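Local coordinates for protein glycosyl hydrolase, family 38 (Enterococcus faecalis, PDB 5KBP) that probably hydrolyses alpha-mannosidic linkages, as a carbohydrate- and metal-binding glycosidase of family 38, at residues T527-I539 and M649-F661. Numbering follows the deposited sequence.
Sequences TNEMENEFIQVKI and MVTMIKESNQLFF
With CG swung away from the backbone N (chi1 164°) and the chain bent at chi3, Met652 brings its methyl against the face of the 529-531/535-539 hairpin that looks toward strand 649-653. There CE lies 3.6 Å from Val537 CG2 and also touches Met530 CB and Ile535 CG1. Met530 comes the other way, meeting Met652 tip to tip, and its own bent end carries CE to Val650 CG1. Leu659 CD1 closes the apolar layer against Ile535 CD1 at 3.9 Å and also touches Val537 CG2. The 529-531/535-539 and 641-653/659-667 hairpins belong to different antiparallel sheets, and the facing side chains join the two as layers of a beta sandwich; Tyr604 extends the packing beside Met530.

At the turn end the contact becomes polar. With CG set between the backbone N and the carbonyl carbon (chi1 49°), Asn532 turns its two amide ends to different tasks. ND2 donates to Ile653 O at 3.1 Å, nearly in the amide plane, while OD1 accepts from Phe534 N and, almost straight, from Ile535 N, the first bond closing an Asx turn and the second completing an Asx motif. Beyond it, Phe534 sets CB 3.6 Å from Asn657 CB; the CD2 side of its ring lies against the backbone of Ser656 and Asn657, its edge near Glu655 C, and Glu533 CG sits over one face. Farther out, Glu533 OE1 and Glu655 OE1 stand 3.8 Å apart, a repulsion that a long, weak ion pair of Glu655 with Lys497 may ease. The layers are thus held by apolar contacts in the middle, and at the turn by a buried amide whose rotation is fixed by bonds at both ends.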
loop_
_atom_site.group_PDB
_atom_site.type_symbol
_atom_site.label_atom_id
_atom_site.label_comp_id
_atom_site.label_asym_id
_atom_site.label_seq_id
_atom_site.Cartn_x
_atom_site.Cartn_y
_atom_site.Cartn_z
ATOM N N THR A 527 17.004 -11.605 -45.030
ATOM C CA THR A 527 16.448 -10.323 -45.448
ATOM C C THR A 527 15.558 -9.697 -44.381
ATOM O O THR A 527 14.890 -8.695 -44.661
ATOM C CB THR A 527 15.659 -10.487 -46.751
ATOM O OG1 THR A 527 14.622 -11.459 -46.563
ATOM C CG2 THR A 527 16.575 -10.947 -47.874
ATOM N N ASN A 528 15.536 -10.257 -43.169
ATOM C CA ASN A 528 14.716 -9.752 -42.066
ATOM C C ASN A 528 13.238 -9.710 -42.461
ATOM O O ASN A 528 12.592 -8.660 -42.455
ATOM C CB ASN A 528 15.202 -8.373 -41.606
ATOM C CG ASN A 528 16.611 -8.407 -41.051
ATOM O OD1 ASN A 528 17.062 -9.429 -40.536
ATOM N ND2 ASN A 528 17.312 -7.283 -41.148
ATOM N N GLU A 529 12.705 -10.881 -42.802
ATOM C CA GLU A 529 11.346 -10.986 -43.307
ATOM C C GLU A 529 10.606 -12.134 -42.636
ATOM O O GLU A 529 11.200 -13.151 -42.265
ATOM C CB GLU A 529 11.331 -11.185 -44.831
ATOM C CG GLU A 529 11.665 -9.929 -45.617
ATOM C CD GLU A 529 11.714 -10.165 -47.114
ATOM O OE1 GLU A 529 12.418 -11.101 -47.548
ATOM O OE2 GLU A 529 11.045 -9.413 -47.855
ATOM N N MET A 530 9.298 -11.946 -42.476
ATOM C CA MET A 530 8.380 -12.983 -42.031
ATOM C C MET A 530 7.169 -12.985 -42.951
ATOM O O MET A 530 6.843 -11.973 -43.577
ATOM C CB MET A 530 7.910 -12.764 -40.586
ATOM C CG MET A 530 9.008 -12.699 -39.553
ATOM S SD MET A 530 8.353 -12.396 -37.900
ATOM C CE MET A 530 7.531 -10.824 -38.140
ATOM N N GLU A 531 6.497 -14.132 -43.025
ATOM C CA GLU A 531 5.244 -14.202 -43.765
ATOM C C GLU A 531 4.518 -15.491 -43.412
ATOM O O GLU A 531 5.146 -16.515 -43.123
ATOM C CB GLU A 531 5.468 -14.117 -45.282
ATOM C CG GLU A 531 6.100 -15.346 -45.910
ATOM C CD GLU A 531 6.381 -15.156 -47.387
ATOM O OE1 GLU A 531 7.402 -14.518 -47.722
ATOM O OE2 GLU A 531 5.574 -15.630 -48.213
ATOM N N ASN A 532 3.189 -15.415 -43.424
ATOM C CA ASN A 532 2.339 -16.595 -43.330
ATOM C C ASN A 532 1.316 -16.559 -44.458
ATOM O O ASN A 532 1.621 -16.102 -45.563
ATOM C CB ASN A 532 1.652 -16.675 -41.962
ATOM C CG ASN A 532 0.988 -15.371 -41.558
ATOM O OD1 ASN A 532 0.734 -14.502 -42.391
ATOM N ND2 ASN A 532 0.705 -15.228 -40.267
ATOM N N GLU A 533 0.102 -17.027 -44.192
ATOM C CA GLU A 533 -0.950 -17.032 -45.199
ATOM C C GLU A 533 -1.784 -15.758 -45.191
ATOM O O GLU A 533 -2.700 -15.631 -46.010
ATOM C CB GLU A 533 -1.857 -18.251 -45.000
ATOM C CG GLU A 533 -2.556 -18.280 -43.656
ATOM C CD GLU A 533 -3.264 -19.594 -43.395
ATOM O OE1 GLU A 533 -2.659 -20.482 -42.758
ATOM O OE2 GLU A 533 -4.424 -19.742 -43.835
ATOM N N PHE A 534 -1.488 -14.813 -44.301
ATOM C CA PHE A 534 -2.245 -13.571 -44.208
ATOM C C PHE A 534 -1.407 -12.345 -44.529
ATOM O O PHE A 534 -1.840 -11.493 -45.315
ATOM C CB PHE A 534 -2.849 -13.418 -42.805
ATOM C CG PHE A 534 -3.555 -14.642 -42.304
ATOM C CD1 PHE A 534 -4.800 -14.993 -42.798
ATOM C CD2 PHE A 534 -2.980 -15.431 -41.322
ATOM C CE1 PHE A 534 -5.453 -16.118 -42.330
ATOM C CE2 PHE A 534 -3.628 -16.555 -40.849
ATOM C CZ PHE A 534 -4.867 -16.899 -41.354
ATOM N N ILE A 535 -0.219 -12.223 -43.939
ATOM C CA ILE A 535 0.591 -11.018 -44.048
ATOM C C ILE A 535 2.007 -11.384 -44.464
ATOM O O ILE A 535 2.492 -12.488 -44.198
ATOM C CB ILE A 535 0.609 -10.225 -42.721
ATOM C CG1 ILE A 535 1.138 -11.103 -41.584
ATOM C CG2 ILE A 535 -0.779 -9.700 -42.390
ATOM C CD1 ILE A 535 1.160 -10.412 -40.238
ATOM N N GLN A 536 2.674 -10.438 -45.125
ATOM C CA GLN A 536 4.080 -10.554 -45.492
ATOM C C GLN A 536 4.814 -9.369 -44.882
ATOM O O GLN A 536 4.526 -8.217 -45.222
ATOM C CB GLN A 536 4.253 -10.589 -47.013
ATOM C CG GLN A 536 5.569 -11.194 -47.492
ATOM C CD GLN A 536 6.737 -10.231 -47.401
ATOM O OE1 GLN A 536 6.550 -9.016 -47.332
ATOM N NE2 GLN A 536 7.949 -10.769 -47.403
ATOM N N VAL A 537 5.753 -9.647 -43.983
ATOM C CA VAL A 537 6.385 -8.625 -43.156
ATOM C C VAL A 537 7.835 -8.453 -43.585
ATOM O O VAL A 537 8.586 -9.433 -43.674
ATOM C CB VAL A 537 6.294 -8.980 -41.663
ATOM C CG1 VAL A 537 7.034 -7.948 -40.821
ATOM C CG2 VAL A 537 4.840 -9.086 -41.239
ATOM N N LYS A 538 8.223 -7.209 -43.853
ATOM C CA LYS A 538 9.611 -6.833 -44.082
ATOM C C LYS A 538 10.016 -5.822 -43.021
ATOM O O LYS A 538 9.293 -4.851 -42.777
ATOM C CB LYS A 538 9.809 -6.246 -45.484
ATOM C CG LYS A 538 11.141 -5.522 -45.691
ATOM C CD LYS A 538 12.334 -6.450 -45.503
ATOM C CE LYS A 538 13.656 -5.717 -45.688
ATOM N NZ LYS A 538 13.817 -5.193 -47.073
ATOM N N ILE A 539 11.159 -6.057 -42.385
ATOM C CA ILE A 539 11.709 -5.151 -41.385
ATOM C C ILE A 539 12.879 -4.420 -42.031
ATOM O O ILE A 539 13.932 -5.016 -42.290
ATOM C CB ILE A 539 12.145 -5.892 -40.115
ATOM C CG1 ILE A 539 10.970 -6.682 -39.538
ATOM C CG2 ILE A 539 12.688 -4.911 -39.086
ATOM C CD1 ILE A 539 11.273 -7.352 -38.222
ATOM N N MET A 649 10.012 -6.394 -29.752
ATOM C CA MET A 649 9.938 -7.781 -30.200
ATOM C C MET A 649 8.706 -7.934 -31.084
ATOM O O MET A 649 7.573 -7.862 -30.599
ATOM C CB MET A 649 9.882 -8.737 -29.009
ATOM C CG MET A 649 11.170 -8.818 -28.206
ATOM S SD MET A 649 12.512 -9.625 -29.099
ATOM C CE MET A 649 11.858 -11.284 -29.280
ATOM N N VAL A 650 8.928 -8.141 -32.378
ATOM C CA VAL A 650 7.844 -8.348 -33.331
ATOM C C VAL A 650 7.637 -9.847 -33.497
ATOM O O VAL A 650 8.544 -10.562 -33.934
ATOM C CB VAL A 650 8.148 -7.679 -34.680
ATOM C CG1 VAL A 650 6.974 -7.854 -35.633
ATOM C CG2 VAL A 650 8.467 -6.207 -34.481
ATOM N N THR A 651 6.443 -10.325 -33.154
ATOM C CA THR A 651 6.144 -11.749 -33.136
ATOM C C THR A 651 5.013 -12.067 -34.103
ATOM O O THR A 651 4.027 -11.325 -34.191
ATOM C CB THR A 651 5.767 -12.215 -31.722
ATOM O OG1 THR A 651 6.782 -11.808 -30.796
ATOM C CG2 THR A 651 5.631 -13.732 -31.676
ATOM N N MET A 652 5.164 -13.173 -34.830
ATOM C CA MET A 652 4.147 -13.670 -35.746
ATOM C C MET A 652 3.999 -15.172 -35.555
ATOM O O MET A 652 4.996 -15.889 -35.424
ATOM C CB MET A 652 4.505 -13.367 -37.209
ATOM C CG MET A 652 3.696 -14.170 -38.221
ATOM S SD MET A 652 4.429 -14.206 -39.868
ATOM C CE MET A 652 4.283 -12.484 -40.316
ATOM N N ILE A 653 2.756 -15.644 -35.543
ATOM C CA ILE A 653 2.467 -17.068 -35.490
ATOM C C ILE A 653 1.828 -17.493 -36.812
ATOM O O ILE A 653 1.386 -16.669 -37.613
ATOM C CB ILE A 653 1.578 -17.439 -34.287
ATOM C CG1 ILE A 653 0.179 -16.843 -34.437
ATOM C CG2 ILE A 653 2.219 -16.968 -32.992
ATOM C CD1 ILE A 653 -0.756 -17.213 -33.305
ATOM N N LYS A 654 1.783 -18.810 -37.033
ATOM C CA LYS A 654 1.366 -19.334 -38.331
ATOM C C LYS A 654 -0.127 -19.136 -38.572
ATOM O O LYS A 654 -0.534 -18.738 -39.669
ATOM C CB LYS A 654 1.728 -20.816 -38.436
ATOM C CG LYS A 654 1.154 -21.512 -39.661
ATOM C CD LYS A 654 1.467 -23.000 -39.652
ATOM C CE LYS A 654 0.824 -23.702 -40.838
ATOM N NZ LYS A 654 1.133 -25.157 -40.862
ATOM N N GLU A 655 -0.958 -19.402 -37.563
ATOM C CA GLU A 655 -2.402 -19.497 -37.745
ATOM C C GLU A 655 -3.139 -18.223 -37.343
ATOM O O GLU A 655 -4.320 -18.279 -36.985
ATOM C CB GLU A 655 -2.949 -20.692 -36.965
ATOM C CG GLU A 655 -2.261 -22.016 -37.270
ATOM C CD GLU A 655 -2.677 -22.608 -38.606
ATOM O OE1 GLU A 655 -3.467 -21.967 -39.331
ATOM O OE2 GLU A 655 -2.215 -23.722 -38.929
ATOM N N SER A 656 -2.478 -17.069 -37.406
ATOM C CA SER A 656 -3.135 -15.819 -37.053
ATOM C C SER A 656 -2.547 -14.678 -37.869
ATOM O O SER A 656 -1.352 -14.672 -38.172
ATOM C CB SER A 656 -2.999 -15.514 -35.558
ATOM O OG SER A 656 -3.522 -14.233 -35.252
ATOM N N ASN A 657 -3.402 -13.718 -38.217
ATOM C CA ASN A 657 -2.981 -12.502 -38.895
ATOM C C ASN A 657 -2.555 -11.411 -37.922
ATOM O O ASN A 657 -2.262 -10.291 -38.356
ATOM C CB ASN A 657 -4.106 -11.981 -39.795
ATOM C CG ASN A 657 -5.311 -11.500 -39.008
ATOM O OD1 ASN A 657 -5.592 -11.987 -37.913
ATOM N ND2 ASN A 657 -6.036 -10.538 -39.570
ATOM N N GLN A 658 -2.520 -11.709 -36.627
ATOM C CA GLN A 658 -2.148 -10.721 -35.623
ATOM C C GLN A 658 -0.632 -10.609 -35.525
ATOM O O GLN A 658 0.065 -11.613 -35.348
ATOM C CB GLN A 658 -2.734 -11.093 -34.261
ATOM C CG GLN A 658 -4.241 -10.941 -34.162
ATOM C CD GLN A 658 -4.748 -11.143 -32.749
ATOM O OE1 GLN A 658 -4.398 -12.118 -32.084
ATOM N NE2 GLN A 658 -5.570 -10.213 -32.277
ATOM N N LEU A 659 -0.127 -9.385 -35.639
ATOM C CA LEU A 659 1.295 -9.100 -35.491
ATOM C C LEU A 659 1.497 -8.456 -34.124
ATOM O O LEU A 659 1.045 -7.331 -33.889
ATOM C CB LEU A 659 1.786 -8.189 -36.614
ATOM C CG LEU A 659 3.290 -8.166 -36.890
ATOM C CD1 LEU A 659 3.747 -9.495 -37.474
ATOM C CD2 LEU A 659 3.646 -7.011 -37.814
ATOM N N PHE A 660 2.166 -9.170 -33.222
ATOM C CA PHE A 660 2.309 -8.731 -31.841
ATOM C C PHE A 660 3.598 -7.942 -31.648
ATOM O O PHE A 660 4.633 -8.261 -32.239
ATOM C CB PHE A 660 2.288 -9.932 -30.895
ATOM C CG PHE A 660 0.957 -10.627 -30.830
ATOM C CD1 PHE A 660 0.631 -11.617 -31.743
ATOM C CD2 PHE A 660 0.033 -10.292 -29.855
ATOM C CE1 PHE A 660 -0.593 -12.259 -31.683
ATOM C CE2 PHE A 660 -1.190 -10.929 -29.790
ATOM C CZ PHE A 660 -1.505 -11.913 -30.705
ATOM N N PHE A 661 3.525 -6.911 -30.809
ATOM C CA PHE A 661 4.669 -6.072 -30.486
ATOM C C PHE A 661 4.871 -6.026 -28.978
ATOM O O PHE A 661 3.912 -6.084 -28.203
ATOM C CB PHE A 661 4.488 -4.646 -31.019
ATOM C CG PHE A 661 4.119 -4.585 -32.470
ATOM C CD1 PHE A 661 5.006 -5.020 -33.440
ATOM C CD2 PHE A 661 2.891 -4.084 -32.867
ATOM C CE1 PHE A 661 4.669 -4.965 -34.779
ATOM C CE2 PHE A 661 2.549 -4.025 -34.204
ATOM C CZ PHE A 661 3.441 -4.465 -35.162
#